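182aa long hypothetical protein (Pyrococcus horikoshii, PDB 2GAN) is of unknown function but probably acts as an acetyltransferase of the GNAT family, moving an acetyl group from acetyl-coenzyme A to an acceptor not yet identified. Local coordinates at residues A[20-25]-A[48-53]; A[69-72]-A[77-80]; A[84-89]-A[138-143]. All coordinates share one frame; numbering follows the deposited sequence.

Contact 1. Residues A[20-25]-A[48-53]; sequences LMFRIY and NGFREV. Unlike the reference sequence in segment 48-53: Asn48 (reference Asp).
Phe50 carries the whole contact from the side of helix 47-65, its ring laid against Met21, Phe22 and Tyr25 of helix 14-27. The short helical segments cross at 122° with their axes 10.4 Å apart, a distance that a large aromatic side chain can span. Just before Phe50, the backbone N of Gly49 bonds to the carboxylate of Asp46. At Phe50 itself the CB comes first, lying 3.9 Å from CD1 of Phe22. With CG swung opposite the backbone N (chi1 178°), the ring is placed against both Phe22 and Tyr25. Phe22 puts its CA over one face of that ring, a CH-pi contact of 4.1 Å from CA to the Phe50 centroid, while the two rings themselves sit obliquely. Phe22 CB adds to this, 3.9 Å from Phe50 CD2. On the Tyr25 side, Phe50 CD1 stands over one face of the tyrosine, 3.5 Å from its CG, with the ring planes inclined at 44°. The far end of Phe50 reaches the helix backbone: CZ is 3.7 Å from Met21 O, an oxygen that already accepts the Tyr25 N, and also packs on Met21 CB.

More aromatics extend the cluster, for Tyr54 stacks on Phe50 and Phe47 meets Phe22 edge-to-face; Tyr25 OH is tied to Pro42 O. Trimming Phe50 to an alanine is likely to open a gap between the helices and leave the Tyr25 ring, the CA of Phe22 and the stacked Tyr54 without their aromatic neighbour. The two segments are thus joined by dispersion and CH-pi contact alone, buried and apolar, with the tyrosine hydroxyl satisfied to one side, so between these segments the fit of shapes, not polar pairing, probably governs how the helices lie together.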
loop_
_atom_site.group_PDB
_atom_site.type_symbol
_atom_site.label_atom_id
_atom_site.label_comp_id
_atom_site.label_asym_id
_atom_site.label_seq_id
_atom_site.Cartn_x
_atom_site.Cartn_y
_atom_site.Cartn_z
ATOM N N LEU A 20 -15.291 9.084 10.670
ATOM C CA LEU A 20 -13.988 9.391 10.084
ATOM C C LEU A 20 -13.401 8.078 9.542
ATOM O O LEU A 20 -12.882 8.028 8.423
ATOM C CB LEU A 20 -13.051 9.998 11.143
ATOM C CG LEU A 20 -11.551 10.092 10.805
ATOM C CD1 LEU A 20 -11.357 10.792 9.470
ATOM C CD2 LEU A 20 -10.809 10.841 11.909
HETATM N N MSE A 21 -13.510 7.006 10.321
HETATM C CA MSE A 21 -12.976 5.724 9.884
HETATM C C MSE A 21 -13.702 5.177 8.656
HETATM O O MSE A 21 -13.103 4.474 7.838
HETATM C CB MSE A 21 -13.014 4.705 11.033
HETATM C CG MSE A 21 -12.100 5.079 12.200
HETATM SE SE MSE A 21 -10.246 5.343 11.630
HETATM C CE MSE A 21 -9.558 3.615 12.108
ATOM N N PHE A 22 -14.985 5.496 8.521
ATOM C CA PHE A 22 -15.746 5.030 7.362
ATOM C C PHE A 22 -15.300 5.765 6.104
ATOM O O PHE A 22 -15.136 5.161 5.041
ATOM C CB PHE A 22 -17.242 5.259 7.562
ATOM C CG PHE A 22 -18.058 5.011 6.327
ATOM C CD1 PHE A 22 -18.070 3.754 5.724
ATOM C CD2 PHE A 22 -18.795 6.038 5.750
ATOM C CE1 PHE A 22 -18.802 3.523 4.563
ATOM C CE2 PHE A 22 -19.531 5.820 4.587
ATOM C CZ PHE A 22 -19.536 4.560 3.991
ATOM N N ARG A 23 -15.105 7.071 6.221
ATOM C CA ARG A 23 -14.676 7.852 5.073
ATOM C C ARG A 23 -13.325 7.331 4.596
ATOM O O ARG A 23 -13.041 7.302 3.402
ATOM C CB ARG A 23 -14.641 9.346 5.440
ATOM C CG ARG A 23 -16.050 9.942 5.621
ATOM C CD ARG A 23 -16.052 11.402 6.079
ATOM N NE ARG A 23 -15.279 12.252 5.179
ATOM C CZ ARG A 23 -14.110 12.808 5.489
ATOM N NH1 ARG A 23 -13.574 12.622 6.683
ATOM N NH2 ARG A 23 -13.460 13.528 4.585
ATOM N N ILE A 24 -12.501 6.879 5.531
ATOM C CA ILE A 24 -11.197 6.329 5.177
ATOM C C ILE A 24 -11.382 4.965 4.512
ATOM O O ILE A 24 -10.700 4.636 3.543
ATOM C CB ILE A 24 -10.319 6.188 6.423
ATOM C CG1 ILE A 24 -9.961 7.589 6.930
ATOM C CG2 ILE A 24 -9.064 5.379 6.107
ATOM C CD1 ILE A 24 -9.431 7.616 8.336
ATOM N N TYR A 25 -12.314 4.178 5.044
ATOM C CA TYR A 25 -12.614 2.856 4.506
ATOM C C TYR A 25 -13.086 2.995 3.064
ATOM O O TYR A 25 -12.773 2.164 2.218
ATOM C CB TYR A 25 -13.710 2.187 5.342
ATOM C CG TYR A 25 -14.006 0.743 4.992
ATOM C CD1 TYR A 25 -15.196 0.384 4.353
ATOM C CD2 TYR A 25 -13.122 -0.275 5.361
ATOM C CE1 TYR A 25 -15.503 -0.956 4.102
ATOM C CE2 TYR A 25 -13.417 -1.614 5.118
ATOM C CZ TYR A 25 -14.613 -1.951 4.492
ATOM O OH TYR A 25 -14.929 -3.282 4.312
ATOM N N ASN A 48 -23.564 1.381 6.892
ATOM C CA ASN A 48 -24.243 0.498 7.839
ATOM C C ASN A 48 -23.462 -0.800 8.030
ATOM O O ASN A 48 -23.276 -1.262 9.155
ATOM C CB ASN A 48 -25.665 0.175 7.362
ATOM C CG ASN A 48 -26.524 1.420 7.185
ATOM O OD1 ASN A 48 -26.524 2.320 8.032
ATOM N ND2 ASN A 48 -27.275 1.470 6.088
ATOM N N GLY A 49 -23.005 -1.388 6.933
ATOM C CA GLY A 49 -22.251 -2.624 7.031
ATOM C C GLY A 49 -20.926 -2.403 7.740
ATOM O O GLY A 49 -20.476 -3.252 8.508
ATOM N N PHE A 50 -20.301 -1.256 7.487
ATOM C CA PHE A 50 -19.028 -0.945 8.112
ATOM C C PHE A 50 -19.225 -0.823 9.610
ATOM O O PHE A 50 -18.543 -1.478 10.389
ATOM C CB PHE A 50 -18.465 0.368 7.573
ATOM C CG PHE A 50 -17.168 0.779 8.220
ATOM C CD1 PHE A 50 -15.963 0.191 7.838
ATOM C CD2 PHE A 50 -17.150 1.751 9.215
ATOM C CE1 PHE A 50 -14.755 0.569 8.445
ATOM C CE2 PHE A 50 -15.950 2.135 9.829
ATOM C CZ PHE A 50 -14.753 1.546 9.443
ATOM N N ARG A 51 -20.169 0.022 10.007
ATOM C CA ARG A 51 -20.445 0.249 11.420
ATOM C C ARG A 51 -20.738 -1.038 12.173
ATOM O O ARG A 51 -20.155 -1.302 13.224
ATOM C CB ARG A 51 -21.629 1.198 11.585
ATOM C CG ARG A 51 -21.835 1.651 13.021
ATOM C CD ARG A 51 -22.935 2.690 13.130
ATOM N NE ARG A 51 -24.213 2.099 13.500
ATOM C CZ ARG A 51 -24.466 1.564 14.689
ATOM N NH1 ARG A 51 -23.525 1.549 15.622
ATOM N NH2 ARG A 51 -25.661 1.046 14.947
ATOM N N GLU A 52 -21.642 -1.840 11.622
ATOM C CA GLU A 52 -22.041 -3.089 12.247
ATOM C C GLU A 52 -20.877 -4.003 12.575
ATOM O O GLU A 52 -20.914 -4.737 13.559
ATOM C CB GLU A 52 -23.007 -3.836 11.339
ATOM C CG GLU A 52 -23.637 -5.035 12.009
ATOM C CD GLU A 52 -24.526 -5.814 11.070
ATOM O OE1 GLU A 52 -25.349 -5.178 10.370
ATOM O OE2 GLU A 52 -24.409 -7.060 11.041
ATOM N N VAL A 53 -19.836 -3.955 11.757
ATOM C CA VAL A 53 -18.703 -4.829 11.978
ATOM C C VAL A 53 -17.465 -4.150 12.573
ATOM O O VAL A 53 -16.500 -4.826 12.922
ATOM C CB VAL A 53 -18.334 -5.531 10.657
ATOM C CG1 VAL A 53 -17.530 -4.596 9.771
ATOM C CG2 VAL A 53 -17.599 -6.814 10.944
#

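Contact 2. Residues A[69-72]-A[77-80]; sequences LYTY and RIIG
Tyr72 is gripped at both its backbone polar atoms by the facing strand. Its N gives a hydrogen bond of 2.8 Å to Gly80 O, fairly straight at the hydrogen (158°) although the donor stands above the carbonyl plane. Its O receives Ile79 N, also at 2.8 Å, nearly in line with the C=O bond. Ile79 and Gly80 therefore both face the one residue Tyr72, a classic beta bulge, and Ile79 leaves the extended shape (psi 15°), which lets two residues lie against one. Gly80 O has a second, weaker visitor in Thr71 CA, a CA-H...O contact of 3.1 Å. Beyond this pair, the backbone of Tyr70 bonds to Ile82, that of Thr71 to Lys5 and that of Ile79 to Asp115.

Ile79 CG1 lies at the edge of the Tyr72 ring, 3.8 Å from CD1, the two side chains running alongside and pointing the same way. Thr71 sets its CB 3.9 Å from Ile78 CG2, and its OG1 is satisfied by Lys5 O in the strand beyond. Ile78 N, for its part, is taken by the carboxylate of Glu16.

This bulged hairpin of strands 68-74 and 78-85 lies between two helical layers. Helix 14-27 covers Leu69 and Ile78, helix 123-137 packs on Tyr70, Tyr72 and Ile79, and strand 2-6 pairs with 68-74 on the flank away from 78-85.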
loop_
_atom_site.group_PDB
_atom_site.type_symbol
_atom_site.label_atom_id
_atom_site.label_comp_id
_atom_site.label_asym_id
_atom_site.label_seq_id
_atom_site.Cartn_x
_atom_site.Cartn_y
_atom_site.Cartn_z
ATOM N N LEU A 69 -5.433 8.932 23.865
ATOM C CA LEU A 69 -5.906 9.174 22.506
ATOM C C LEU A 69 -5.665 10.634 22.143
ATOM O O LEU A 69 -6.084 11.541 22.856
ATOM C CB LEU A 69 -7.405 8.874 22.385
ATOM C CG LEU A 69 -8.038 9.321 21.054
ATOM C CD1 LEU A 69 -7.368 8.570 19.906
ATOM C CD2 LEU A 69 -9.539 9.059 21.055
ATOM N N TYR A 70 -4.995 10.854 21.024
ATOM C CA TYR A 70 -4.711 12.199 20.577
ATOM C C TYR A 70 -5.363 12.421 19.229
ATOM O O TYR A 70 -5.516 11.490 18.442
ATOM C CB TYR A 70 -3.198 12.413 20.501
ATOM C CG TYR A 70 -2.536 12.434 21.859
ATOM C CD1 TYR A 70 -2.554 13.584 22.647
ATOM C CD2 TYR A 70 -1.904 11.300 22.367
ATOM C CE1 TYR A 70 -1.956 13.606 23.911
ATOM C CE2 TYR A 70 -1.304 11.313 23.626
ATOM C CZ TYR A 70 -1.333 12.469 24.394
ATOM O OH TYR A 70 -0.733 12.475 25.637
ATOM N N THR A 71 -5.787 13.650 18.974
ATOM C CA THR A 71 -6.419 13.954 17.704
ATOM C C THR A 71 -5.931 15.291 17.228
ATOM O O THR A 71 -5.498 16.125 18.020
ATOM C CB THR A 71 -7.951 14.092 17.827
ATOM O OG1 THR A 71 -8.251 15.223 18.654
ATOM C CG2 THR A 71 -8.569 12.844 18.421
ATOM N N TYR A 72 -5.994 15.495 15.924
ATOM C CA TYR A 72 -5.624 16.782 15.383
ATOM C C TYR A 72 -6.982 17.358 15.047
ATOM O O TYR A 72 -7.771 16.740 14.331
ATOM C CB TYR A 72 -4.757 16.649 14.131
ATOM C CG TYR A 72 -4.172 17.976 13.682
ATOM C CD1 TYR A 72 -4.896 18.841 12.864
ATOM C CD2 TYR A 72 -2.900 18.377 14.102
ATOM C CE1 TYR A 72 -4.370 20.072 12.470
ATOM C CE2 TYR A 72 -2.363 19.606 13.721
ATOM C CZ TYR A 72 -3.103 20.449 12.905
ATOM O OH TYR A 72 -2.578 21.666 12.534
ATOM N N ARG A 77 -12.980 20.064 15.096
ATOM C CA ARG A 77 -13.313 18.942 14.232
ATOM C C ARG A 77 -12.106 18.007 14.122
ATOM O O ARG A 77 -11.007 18.442 13.779
ATOM C CB ARG A 77 -13.701 19.454 12.843
ATOM C CG ARG A 77 -14.880 18.736 12.221
ATOM C CD ARG A 77 -16.206 19.430 12.537
ATOM N NE ARG A 77 -16.416 19.645 13.966
ATOM C CZ ARG A 77 -17.480 20.260 14.482
ATOM N NH1 ARG A 77 -18.440 20.719 13.685
ATOM N NH2 ARG A 77 -17.581 20.428 15.795
ATOM N N ILE A 78 -12.323 16.726 14.408
ATOM C CA ILE A 78 -11.260 15.735 14.351
ATOM C C ILE A 78 -10.894 15.374 12.919
ATOM O O ILE A 78 -11.700 14.774 12.206
ATOM C CB ILE A 78 -11.679 14.437 15.090
ATOM C CG1 ILE A 78 -11.970 14.745 16.556
ATOM C CG2 ILE A 78 -10.581 13.387 14.974
ATOM C CD1 ILE A 78 -12.466 13.547 17.353
ATOM N N ILE A 79 -9.690 15.746 12.489
ATOM C CA ILE A 79 -9.247 15.412 11.133
ATOM C C ILE A 79 -7.974 14.560 11.163
ATOM O O ILE A 79 -7.296 14.406 10.145
ATOM C CB ILE A 79 -8.979 16.674 10.260
ATOM C CG1 ILE A 79 -7.911 17.558 10.907
ATOM C CG2 ILE A 79 -10.266 17.467 10.068
ATOM C CD1 ILE A 79 -7.611 18.811 10.099
ATOM N N GLY A 80 -7.659 14.011 12.335
ATOM C CA GLY A 80 -6.485 13.168 12.487
ATOM C C GLY A 80 -6.499 12.500 13.848
ATOM O O GLY A 80 -6.971 13.087 14.814
#

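Contact 3. Residues A[84-89]-A[138-143]; sequences LVYKRI and LGKDPY
The beta-alpha-beta crossover made by strand 106-114, helix 123-137 and strand 141-146 turns from its helix into its last strand here, where Leu138 and Lys140 meet Tyr86 just past the end of strand 78-85. Gly139, with positive phi, is the C-prime residue of a Schellman motif that ends the helix, Lys140 N bonding back to Leu135 O. Leu138 sends its CD1 onto the centre of the Tyr86 ring, a CH-pi contact of 3.4 Å to the centroid and only 13° off the ring normal; the nearest ring atom, CZ, is also 3.4 Å from CD1. With CG between the backbone N and the carbonyl carbon (chi1 60°), the Tyr86 ring turns one face to the Leu138 methyl, and Glu68 anchors its OH. Lys87 NZ adds a weak bond of 3.4 Å to that same Tyr86 OH.

Beside the ring, the bent chain of Lys140 passes near Tyr86 O and ends with NZ 4.0 Å from Arg88 NH2, near the plane of the guanidinium. Glu104 explains the pair, forming salt bridges to both groups through its two carboxylate oxygens. Further along, Tyr143 joins an antiparallel ladder with a strand of the second subunit. The chemistry is accordingly mixed: a methyl group seated on an aromatic face, and next to it two positive charges probably balanced in part by the carboxylate they share.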
loop_
_atom_site.group_PDB
_atom_site.type_symbol
_atom_site.label_atom_id
_atom_site.label_comp_id
_atom_site.label_asym_id
_atom_site.label_seq_id
_atom_site.Cartn_x
_atom_site.Cartn_y
_atom_site.Cartn_z
ATOM N N LEU A 84 -1.950 5.792 21.960
ATOM C CA LEU A 84 -0.797 5.183 22.617
ATOM C C LEU A 84 -1.233 4.108 23.594
ATOM O O LEU A 84 -2.200 4.291 24.342
ATOM C CB LEU A 84 -0.021 6.232 23.389
ATOM C CG LEU A 84 0.376 7.416 22.518
ATOM C CD1 LEU A 84 1.115 8.432 23.381
ATOM C CD2 LEU A 84 1.232 6.932 21.354
ATOM N N VAL A 85 -0.517 2.990 23.587
ATOM C CA VAL A 85 -0.794 1.899 24.505
ATOM C C VAL A 85 0.517 1.579 25.194
ATOM O O VAL A 85 1.496 1.226 24.537
ATOM C CB VAL A 85 -1.321 0.627 23.787
ATOM C CG1 VAL A 85 -1.477 -0.503 24.790
ATOM C CG2 VAL A 85 -2.677 0.918 23.140
ATOM N N TYR A 86 0.540 1.723 26.516
ATOM C CA TYR A 86 1.760 1.466 27.280
ATOM C C TYR A 86 1.538 0.957 28.716
ATOM O O TYR A 86 2.496 0.581 29.385
ATOM C CB TYR A 86 2.614 2.740 27.297
ATOM C CG TYR A 86 1.916 3.920 27.929
ATOM C CD1 TYR A 86 1.923 4.100 29.316
ATOM C CD2 TYR A 86 1.205 4.831 27.147
ATOM C CE1 TYR A 86 1.234 5.161 29.907
ATOM C CE2 TYR A 86 0.513 5.896 27.727
ATOM C CZ TYR A 86 0.531 6.052 29.103
ATOM O OH TYR A 86 -0.149 7.098 29.674
ATOM N N LYS A 87 0.289 0.931 29.186
ATOM C CA LYS A 87 0.004 0.457 30.545
ATOM C C LYS A 87 -0.139 -1.060 30.625
ATOM O O LYS A 87 -1.180 -1.617 30.271
ATOM C CB LYS A 87 -1.276 1.076 31.099
ATOM C CG LYS A 87 -1.252 2.576 31.239
ATOM C CD LYS A 87 -2.538 3.070 31.881
ATOM C CE LYS A 87 -2.706 4.568 31.693
ATOM N NZ LYS A 87 -1.548 5.346 32.192
ATOM N N ARG A 88 0.912 -1.710 31.117
ATOM C CA ARG A 88 0.955 -3.159 31.271
ATOM C C ARG A 88 0.569 -3.907 29.994
ATOM O O ARG A 88 -0.471 -4.565 29.932
ATOM C CB ARG A 88 0.054 -3.593 32.436
ATOM C CG ARG A 88 0.821 -4.053 33.695
ATOM C CD ARG A 88 1.250 -2.901 34.609
ATOM N NE ARG A 88 2.095 -1.916 33.938
ATOM C CZ ARG A 88 3.301 -2.176 33.450
ATOM N NH1 ARG A 88 3.815 -3.396 33.560
ATOM N NH2 ARG A 88 3.987 -1.219 32.836
ATOM N N ILE A 89 1.422 -3.815 28.980
ATOM C CA ILE A 89 1.158 -4.491 27.721
ATOM C C ILE A 89 0.921 -5.987 27.923
ATOM O O ILE A 89 0.062 -6.577 27.266
ATOM C CB ILE A 89 2.324 -4.316 26.714
ATOM C CG1 ILE A 89 2.416 -2.858 26.259
ATOM C CG2 ILE A 89 2.098 -5.198 25.498
ATOM C CD1 ILE A 89 2.789 -1.900 27.353
ATOM N N LEU A 138 7.836 8.883 28.535
ATOM C CA LEU A 138 7.292 7.904 29.472
ATOM C C LEU A 138 8.291 6.762 29.651
ATOM O O LEU A 138 7.996 5.767 30.313
ATOM C CB LEU A 138 5.952 7.346 28.956
ATOM C CG LEU A 138 4.763 8.305 28.785
ATOM C CD1 LEU A 138 3.508 7.527 28.357
ATOM C CD2 LEU A 138 4.498 9.029 30.089
ATOM N N GLY A 139 9.474 6.922 29.060
ATOM C CA GLY A 139 10.511 5.912 29.149
ATOM C C GLY A 139 10.223 4.674 28.316
ATOM O O GLY A 139 10.732 3.589 28.617
ATOM N N LYS A 140 9.415 4.830 27.264
ATOM C CA LYS A 140 9.050 3.703 26.392
ATOM C C LYS A 140 9.581 3.829 24.967
ATOM O O LYS A 140 9.788 4.924 24.471
ATOM C CB LYS A 140 7.522 3.575 26.285
ATOM C CG LYS A 140 6.747 3.649 27.589
ATOM C CD LYS A 140 6.947 2.428 28.460
ATOM C CE LYS A 140 6.092 2.533 29.719
ATOM N NZ LYS A 140 6.062 1.261 30.466
ATOM N N ASP A 141 9.784 2.698 24.310
ATOM C CA ASP A 141 10.218 2.702 22.924
ATOM C C ASP A 141 8.975 2.476 22.064
ATOM O O ASP A 141 8.138 1.626 22.387
ATOM C CB ASP A 141 11.229 1.591 22.669
ATOM C CG ASP A 141 12.522 1.821 23.398
ATOM O OD1 ASP A 141 13.027 2.963 23.326
ATOM O OD2 ASP A 141 13.029 0.869 24.033
ATOM N N PRO A 142 8.828 3.255 20.976
ATOM C CA PRO A 142 7.694 3.170 20.044
ATOM C C PRO A 142 7.702 1.953 19.112
ATOM O O PRO A 142 8.695 1.687 18.436
ATOM C CB PRO A 142 7.798 4.471 19.245
ATOM C CG PRO A 142 8.539 5.398 20.153
ATOM C CD PRO A 142 9.584 4.501 20.757
ATOM N N TYR A 143 6.575 1.243 19.062
ATOM C CA TYR A 143 6.408 0.068 18.199
ATOM C C TYR A 143 5.085 0.193 17.447
ATOM O O TYR A 143 4.124 0.756 17.969
ATOM C CB TYR A 143 6.353 -1.215 19.026
ATOM C CG TYR A 143 7.669 -1.678 19.595
ATOM C CD1 TYR A 143 8.436 -2.621 18.925
ATOM C CD2 TYR A 143 8.141 -1.186 20.813
ATOM C CE1 TYR A 143 9.640 -3.075 19.445
ATOM C CE2 TYR A 143 9.348 -1.631 21.345
ATOM C CZ TYR A 143 10.091 -2.578 20.652
ATOM O OH TYR A 143 11.276 -3.042 21.166
#

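Overall arrangement
Contacts 1 and 2 are both buried, whereas contact 3 is only partly buried, at the far end of strand 78-85. Contact 1 joins two helices through aromatic packing; contact 2 joins neighbouring strands through backbone bonds; contact 3 ties the loop after a strand to the turn after a helix with one CH-pi contact and charges held by an acidic residue. Contacts 2 and 3 share strand 78-85 and touch where Tyr70 CE2 packs on Leu84 CD1. Contact 1 reaches the same sheet through Leu20, whose CD2 rests against CG2 of Ile78 in contact 2. Contacts 1 and 3 lie on opposite sides of the chain's centre, about 28 Å apart between centres.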